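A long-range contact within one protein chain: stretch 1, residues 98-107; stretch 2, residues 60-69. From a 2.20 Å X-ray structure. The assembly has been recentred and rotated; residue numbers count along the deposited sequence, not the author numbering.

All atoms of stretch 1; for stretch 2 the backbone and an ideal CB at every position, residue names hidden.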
ATOM      1  N   TYR A  98      21.265  11.832   4.136  1.00 32.16           N
ATOM      2  CA  TYR A  98      20.590  11.901   5.428  1.00 28.55           C
ATOM      3  C   TYR A  98      20.821  13.227   6.137  1.00 31.12           C
ATOM      4  O   TYR A  98      21.906  13.829   6.089  1.00 30.51           O
ATOM      5  CB  TYR A  98      20.976  10.734   6.340  1.00 30.57           C
ATOM      6  CG  TYR A  98      22.405  10.690   6.789  1.00 36.36           C
ATOM      7  CD1 TYR A  98      23.403  10.196   5.944  1.00 38.24           C
ATOM      8  CD2 TYR A  98      22.771  11.106   8.069  1.00 37.67           C
ATOM      9  CE1 TYR A  98      24.725  10.137   6.349  1.00 31.45           C
ATOM     10  CE2 TYR A  98      24.097  11.051   8.483  1.00 33.15           C
ATOM     11  CZ  TYR A  98      25.064  10.567   7.612  1.00 33.93           C
ATOM     12  OH  TYR A  98      26.371  10.504   8.009  1.00 39.22           O
ATOM     13  N   ASN A  99      19.731  13.667   6.759  1.00 32.36           N
ATOM     14  CA  ASN A  99      19.611  14.878   7.547  1.00 28.93           C
ATOM     15  C   ASN A  99      20.562  14.905   8.752  1.00 32.58           C
ATOM     16  O   ASN A  99      20.589  13.962   9.538  1.00 35.01           O
ATOM     17  CB  ASN A  99      18.151  15.006   8.001  1.00 29.32           C
ATOM     18  CG  ASN A  99      17.853  16.329   8.661  1.00 31.45           C
ATOM     19  OD1 ASN A  99      18.283  16.587   9.789  1.00 33.80           O
ATOM     20  ND2 ASN A  99      17.101  17.178   7.970  1.00 29.56           N
ATOM     21  N   VAL A 100      21.336  15.984   8.882  1.00 29.77           N
ATOM     22  CA  VAL A 100      22.316  16.136   9.955  1.00 32.84           C
ATOM     23  C   VAL A 100      22.232  17.517  10.585  1.00 30.68           C
ATOM     24  O   VAL A 100      22.153  18.526   9.889  1.00 34.25           O
ATOM     25  CB  VAL A 100      23.763  15.922   9.449  1.00 32.27           C
ATOM     26  CG1 VAL A 100      24.753  16.151  10.565  1.00 40.49           C
ATOM     27  CG2 VAL A 100      23.931  14.533   8.898  1.00 32.48           C
ATOM     28  N   ARG A 101      22.221  17.570  11.906  1.00 33.20           N
ATOM     29  CA  ARG A 101      22.307  18.849  12.592  1.00 30.17           C
ATOM     30  C   ARG A 101      23.664  18.914  13.272  1.00 32.23           C
ATOM     31  O   ARG A 101      24.041  18.001  13.994  1.00 34.02           O
ATOM     32  CB  ARG A 101      21.183  19.023  13.607  1.00 25.97           C
ATOM     33  CG  ARG A 101      19.822  19.347  13.004  1.00 30.29           C
ATOM     34  CD  ARG A 101      18.711  19.130  14.056  1.00 26.41           C
ATOM     35  NE  ARG A 101      18.573  17.712  14.414  1.00 25.69           N
ATOM     36  CZ  ARG A 101      18.107  17.265  15.585  1.00 32.13           C
ATOM     37  NH1 ARG A 101      18.006  15.951  15.808  1.00 30.68           N
ATOM     38  NH2 ARG A 101      17.739  18.126  16.532  1.00 26.22           N
ATOM     39  N   ILE A 102      24.409  19.980  13.017  1.00 32.54           N
ATOM     40  CA  ILE A 102      25.707  20.147  13.651  1.00 31.87           C
ATOM     41  C   ILE A 102      25.646  21.336  14.576  1.00 31.96           C
ATOM     42  O   ILE A 102      25.316  22.450  14.153  1.00 33.83           O
ATOM     43  CB  ILE A 102      26.819  20.350  12.629  1.00 32.50           C
ATOM     44  CG1 ILE A 102      26.718  19.284  11.541  1.00 30.90           C
ATOM     45  CG2 ILE A 102      28.178  20.346  13.319  1.00 31.36           C
ATOM     46  CD1 ILE A 102      27.574  19.567  10.325  1.00 30.51           C
ATOM     47  N   ALA A 103      25.927  21.092  15.849  1.00 31.62           N
ATOM     48  CA  ALA A 103      25.909  22.162  16.835  1.00 37.54           C
ATOM     49  C   ALA A 103      27.209  22.195  17.634  1.00 38.63           C
ATOM     50  O   ALA A 103      27.860  21.159  17.812  1.00 39.63           O
ATOM     51  CB  ALA A 103      24.726  22.000  17.755  1.00 35.62           C
ATOM     52  N   CYS A 104      27.608  23.385  18.079  1.00 42.14           N
ATOM     53  CA  CYS A 104      28.700  23.493  19.045  1.00 34.63           C
ATOM     54  C   CYS A 104      28.061  23.658  20.417  1.00 38.97           C
ATOM     55  O   CYS A 104      27.323  24.605  20.654  1.00 36.28           O
ATOM     56  CB  CYS A 104      29.637  24.666  18.721  1.00 40.62           C
ATOM     57  SG  CYS A 104      31.256  24.679  19.651  1.00 43.75           S
ATOM     58  N   LEU A 105      28.313  22.717  21.317  1.00 39.58           N
ATOM     59  CA  LEU A 105      27.707  22.785  22.642  1.00 42.75           C
ATOM     60  C   LEU A 105      28.463  23.775  23.527  1.00 50.24           C
ATOM     61  O   LEU A 105      29.529  24.263  23.147  1.00 46.71           O
ATOM     62  CB  LEU A 105      27.673  21.396  23.271  1.00 45.67           C
ATOM     63  CG  LEU A 105      26.981  20.411  22.319  1.00 43.58           C
ATOM     64  CD1 LEU A 105      27.079  18.980  22.821  1.00 44.08           C
ATOM     65  CD2 LEU A 105      25.520  20.831  22.091  1.00 38.93           C
ATOM     66  N   SER A 106      27.897  24.083  24.692  1.00 50.21           N
ATOM     67  CA  SER A 106      28.497  25.038  25.621  1.00 49.69           C
ATOM     68  C   SER A 106      29.886  24.559  26.078  1.00 48.06           C
ATOM     69  O   SER A 106      30.775  25.357  26.332  1.00 55.04           O
ATOM     70  CB  SER A 106      27.572  25.260  26.824  1.00 49.83           C
ATOM     71  OG  SER A 106      27.383  24.053  27.556  1.00 48.47           O
ATOM     72  N   SER A 107      30.071  23.248  26.148  1.00 48.24           N
ATOM     73  CA  SER A 107      31.369  22.668  26.473  1.00 50.39           C
ATOM     74  C   SER A 107      32.434  22.856  25.385  1.00 53.96           C
ATOM     75  O   SER A 107      33.568  22.395  25.536  1.00 55.48           O
ATOM     76  CB  SER A 107      31.207  21.179  26.743  1.00 49.28           C
ATOM     77  OG  SER A 107      30.777  20.507  25.571  1.00 53.03           O
ATOM     78  N   UNK A  60      26.689  23.511  31.321  1.00 59.59           N
ATOM     79  CA  UNK A  60      26.869  24.734  32.097  1.00 56.74           C
ATOM     80  C   UNK A  60      25.691  25.641  31.877  1.00 56.59           C
ATOM     81  O   UNK A  60      25.192  26.263  32.814  1.00 58.06           O
ATOM     82  CB  UNK A  60      28.171  25.446  31.723  1.00 56.74           C
ATOM     83  N   UNK A  61      25.235  25.711  30.632  1.00 56.81           N
ATOM     84  CA  UNK A  61      23.867  26.131  30.412  1.00 58.14           C
ATOM     85  C   UNK A  61      23.133  25.071  29.612  1.00 56.66           C
ATOM     86  O   UNK A  61      23.732  24.170  29.016  1.00 54.69           O
ATOM     87  CB  UNK A  61      23.819  27.483  29.697  1.00 58.14           C
ATOM     88  N   UNK A  62      21.815  25.199  29.622  1.00 53.12           N
ATOM     89  CA  UNK A  62      20.923  24.215  29.053  1.00 49.84           C
ATOM     90  C   UNK A  62      20.618  24.579  27.606  1.00 48.94           C
ATOM     91  O   UNK A  62      20.181  25.698  27.321  1.00 44.51           O
ATOM     92  CB  UNK A  62      19.636  24.111  29.873  1.00 49.84           C
ATOM     93  N   UNK A  63      20.850  23.640  26.692  1.00 38.01           N
ATOM     94  CA  UNK A  63      20.710  23.954  25.277  1.00 40.05           C
ATOM     95  C   UNK A  63      19.750  23.008  24.571  1.00 36.27           C
ATOM     96  O   UNK A  63      19.939  21.792  24.565  1.00 31.98           O
ATOM     97  CB  UNK A  63      22.078  23.909  24.593  1.00 40.05           C
ATOM     98  N   UNK A  64      18.708  23.580  23.980  1.00 34.89           N
ATOM     99  CA  UNK A  64      17.751  22.782  23.241  1.00 35.31           C
ATOM    100  C   UNK A  64      18.116  22.789  21.752  1.00 36.84           C
ATOM    101  O   UNK A  64      17.949  23.804  21.054  1.00 32.94           O
ATOM    102  CB  UNK A  64      16.330  23.307  23.458  1.00 35.31           C
ATOM    103  N   UNK A  65      18.651  21.665  21.280  1.00 33.47           N
ATOM    104  CA  UNK A  65      18.909  21.478  19.858  1.00 26.98           C
ATOM    105  C   UNK A  65      17.626  20.956  19.215  1.00 29.43           C
ATOM    106  O   UNK A  65      17.342  19.760  19.250  1.00 31.33           O
ATOM    107  CB  UNK A  65      20.079  20.521  19.623  1.00 26.98           C
ATOM    108  N   UNK A  66      16.846  21.855  18.637  1.00 28.22           N
ATOM    109  CA  UNK A  66      15.518  21.504  18.166  1.00 29.05           C
ATOM    110  C   UNK A  66      15.551  20.544  16.975  1.00 31.90           C
ATOM    111  O   UNK A  66      16.506  20.548  16.193  1.00 29.71           O
ATOM    112  CB  UNK A  66      14.754  22.774  17.787  1.00 29.05           C
ATOM    113  N   UNK A  67      14.502  19.736  16.836  1.00 27.63           N
ATOM    114  CA  UNK A  67      14.463  18.726  15.795  1.00 29.65           C
ATOM    115  C   UNK A  67      14.292  19.437  14.482  1.00 31.86           C
ATOM    116  O   UNK A  67      13.747  20.546  14.463  1.00 33.90           O
ATOM    117  CB  UNK A  67      13.345  17.708  16.027  1.00 29.65           C
ATOM    118  N   UNK A  68      14.781  18.859  13.386  1.00 30.11           N
ATOM    119  CA  UNK A  68      14.540  19.508  12.104  1.00 30.33           C
ATOM    120  C   UNK A  68      13.076  19.279  11.731  1.00 29.35           C
ATOM    121  O   UNK A  68      12.587  18.165  11.790  1.00 34.54           O
ATOM    122  CB  UNK A  68      15.481  18.974  11.022  1.00 30.33           C
ATOM    123  N   UNK A  69      12.363  20.354  11.390  1.00 32.57           N
ATOM    124  CA  UNK A  69      10.916  20.239  11.166  1.00 36.09           C
ATOM    125  C   UNK A  69      10.582  19.449   9.909  1.00 38.57           C
ATOM    126  O   UNK A  69      11.340  19.495   8.938  1.00 38.96           O
ATOM    127  CB  UNK A  69      10.287  21.631  11.074  1.00 36.09           C
TER

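The two stretches run roughly antiparallel, at 163°, with strand axes 9.6 Å apart. That spacing leaves room for side chains between the backbones. Asn99, Arg101 and Ala103 of stretch 1 point toward stretch 2.

Position 60 points its CB toward stretch 1, and the ideal CB is 4.5 Å from Ser106 OG. A small or polar residue would suit. It is Asp60, poorly ordered. Asp60 N donates to the O of water 1 at 2.9 Å; that O lies 3.0 Å from Ser106 OG.

Position 61 points sideways, with the ideal CB 5.2 Å from Ser106 CB. A longer side chain could come back to the serine. It is Glu61, and its OE1 comes to 3.4 Å from Ser106 CB.

Position 62 points away, so stretch 1 sets little demand. It is Thr62.

Position 63 points toward stretch 1 in extended conformation. The ideal CB is 5.3 Å from Leu105 CD2, and the backbone N of Ser106 lies farther on. A long apolar chain could pack on the leucine; a long acceptor, Glu or Gln, could reach the amide. It is Glu63. Ser106 N donates to Glu63 OE2 at 2.8 Å. The O of water 2 lies 2.7 Å from Glu63 OE2 and 3.2 Å from Glu61 O.

Position 64 is out of reach of stretch 1. It is Val64.

Position 65 points toward stretch 1. The ideal CB is 5.2 Å from Ala103 CB, whose small side chain leaves space, and 4.6 Å from Arg101 NH2. A medium or large apolar residue would suit, such as Leu, Ile or Met. It is Ile65. Its CD1 packs 3.8 Å from Ala103 CB and reaches Leu105 CD2 at 4.4 Å.

Position 66 points away, but its carbonyl faces the arginine. Many residues would fit. It is Arg66. Arg101 NH2 donates to Arg66 O at 2.7 Å, a bond independent of the side chain here.

Position 67 has its ideal CB 4.4 Å from Arg101 NH2. The angles do not demand glycine, and the bond points away, so stretch 1 would allow several side chains. It is Gly67, whose CA lies over one face of the guanidinium, 3.4 Å from Arg101 NH2.

Position 68 points toward stretch 1. The ideal CB is 3.9 Å from Asn99 OD1 and 4.4 Å from Arg101 CD. Asn99 offers an amide and Arg101 the aliphatic CD, so a polar, apolar or aromatic side chain could suit. It is Phe68; its CD2 is 3.3 Å from Asn99 ND2.

Position 69 is out of reach. It is Pro69.

Stretch 2, residues 60-69: DETEVIRGFP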
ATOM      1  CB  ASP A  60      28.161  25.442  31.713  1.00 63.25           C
ATOM      2  CG  ASP A  60      29.381  24.699  32.186  1.00 69.14           C
ATOM      3  OD1 ASP A  60      29.255  23.895  33.141  1.00 64.89           O
ATOM      4  OD2 ASP A  60      30.459  24.906  31.589  1.00 77.06           O
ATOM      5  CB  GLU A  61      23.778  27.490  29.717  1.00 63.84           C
ATOM      6  CG  GLU A  61      24.132  27.485  28.249  1.00 60.84           C
ATOM      7  CD  GLU A  61      25.413  28.240  27.979  1.00 65.94           C
ATOM      8  OE1 GLU A  61      25.869  28.237  26.814  1.00 67.69           O
ATOM      9  OE2 GLU A  61      25.965  28.833  28.937  1.00 63.38           O
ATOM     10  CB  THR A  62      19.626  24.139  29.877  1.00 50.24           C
ATOM     11  OG1 THR A  62      19.951  23.874  31.244  1.00 48.25           O
ATOM     12  CG2 THR A  62      18.731  23.048  29.368  1.00 46.99           C
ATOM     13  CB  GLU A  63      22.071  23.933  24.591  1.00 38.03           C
ATOM     14  CG  GLU A  63      23.064  24.856  25.248  1.00 44.76           C
ATOM     15  CD  GLU A  63      24.415  24.821  24.594  1.00 47.65           C
ATOM     16  OE1 GLU A  63      24.766  25.822  23.928  1.00 46.07           O
ATOM     17  OE2 GLU A  63      25.122  23.799  24.751  1.00 48.57           O
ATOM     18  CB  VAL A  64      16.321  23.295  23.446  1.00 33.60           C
ATOM     19  CG1 VAL A  64      15.328  22.396  22.718  1.00 27.14           C
ATOM     20  CG2 VAL A  64      15.994  23.360  24.940  1.00 35.08           C
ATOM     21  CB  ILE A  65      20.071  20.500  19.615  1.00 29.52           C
ATOM     22  CG1 ILE A  65      21.292  20.886  20.468  1.00 31.80           C
ATOM     23  CG2 ILE A  65      20.404  20.408  18.098  1.00 27.35           C
ATOM     24  CD1 ILE A  65      21.856  22.302  20.197  1.00 29.11           C
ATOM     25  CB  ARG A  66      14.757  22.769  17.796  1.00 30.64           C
ATOM     26  CG  ARG A  66      14.390  23.636  18.978  1.00 32.47           C
ATOM     27  CD  ARG A  66      13.091  23.153  19.589  1.00 36.22           C
ATOM     28  NE  ARG A  66      11.955  23.465  18.726  1.00 35.17           N
ATOM     29  CZ  ARG A  66      11.340  24.641  18.704  1.00 33.74           C
ATOM     30  NH1 ARG A  66      10.315  24.829  17.888  1.00 31.59           N
ATOM     31  NH2 ARG A  66      11.745  25.625  19.502  1.00 33.35           N
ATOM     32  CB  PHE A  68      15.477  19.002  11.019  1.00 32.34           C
ATOM     33  CG  PHE A  68      15.437  19.833   9.776  1.00 30.42           C
ATOM     34  CD1 PHE A  68      16.032  21.090   9.750  1.00 27.54           C
ATOM     35  CD2 PHE A  68      14.776  19.377   8.640  1.00 34.24           C
ATOM     36  CE1 PHE A  68      15.983  21.867   8.613  1.00 28.08           C
ATOM     37  CE2 PHE A  68      14.715  20.152   7.493  1.00 31.52           C
ATOM     38  CZ  PHE A  68      15.319  21.397   7.475  1.00 35.28           C
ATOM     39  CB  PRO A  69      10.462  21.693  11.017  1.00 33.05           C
ATOM     40  CG  PRO A  69      11.583  22.525  11.568  1.00 35.06           C
ATOM     41  CD  PRO A  69      12.832  21.749  11.331  1.00 32.55           C
TER
HETATM   42  O   HOH W   1      28.847  22.487  29.617  1.00 54.03           O
HETATM   43  O   HOH W   2      24.799  22.095  26.834  1.00 47.96           O
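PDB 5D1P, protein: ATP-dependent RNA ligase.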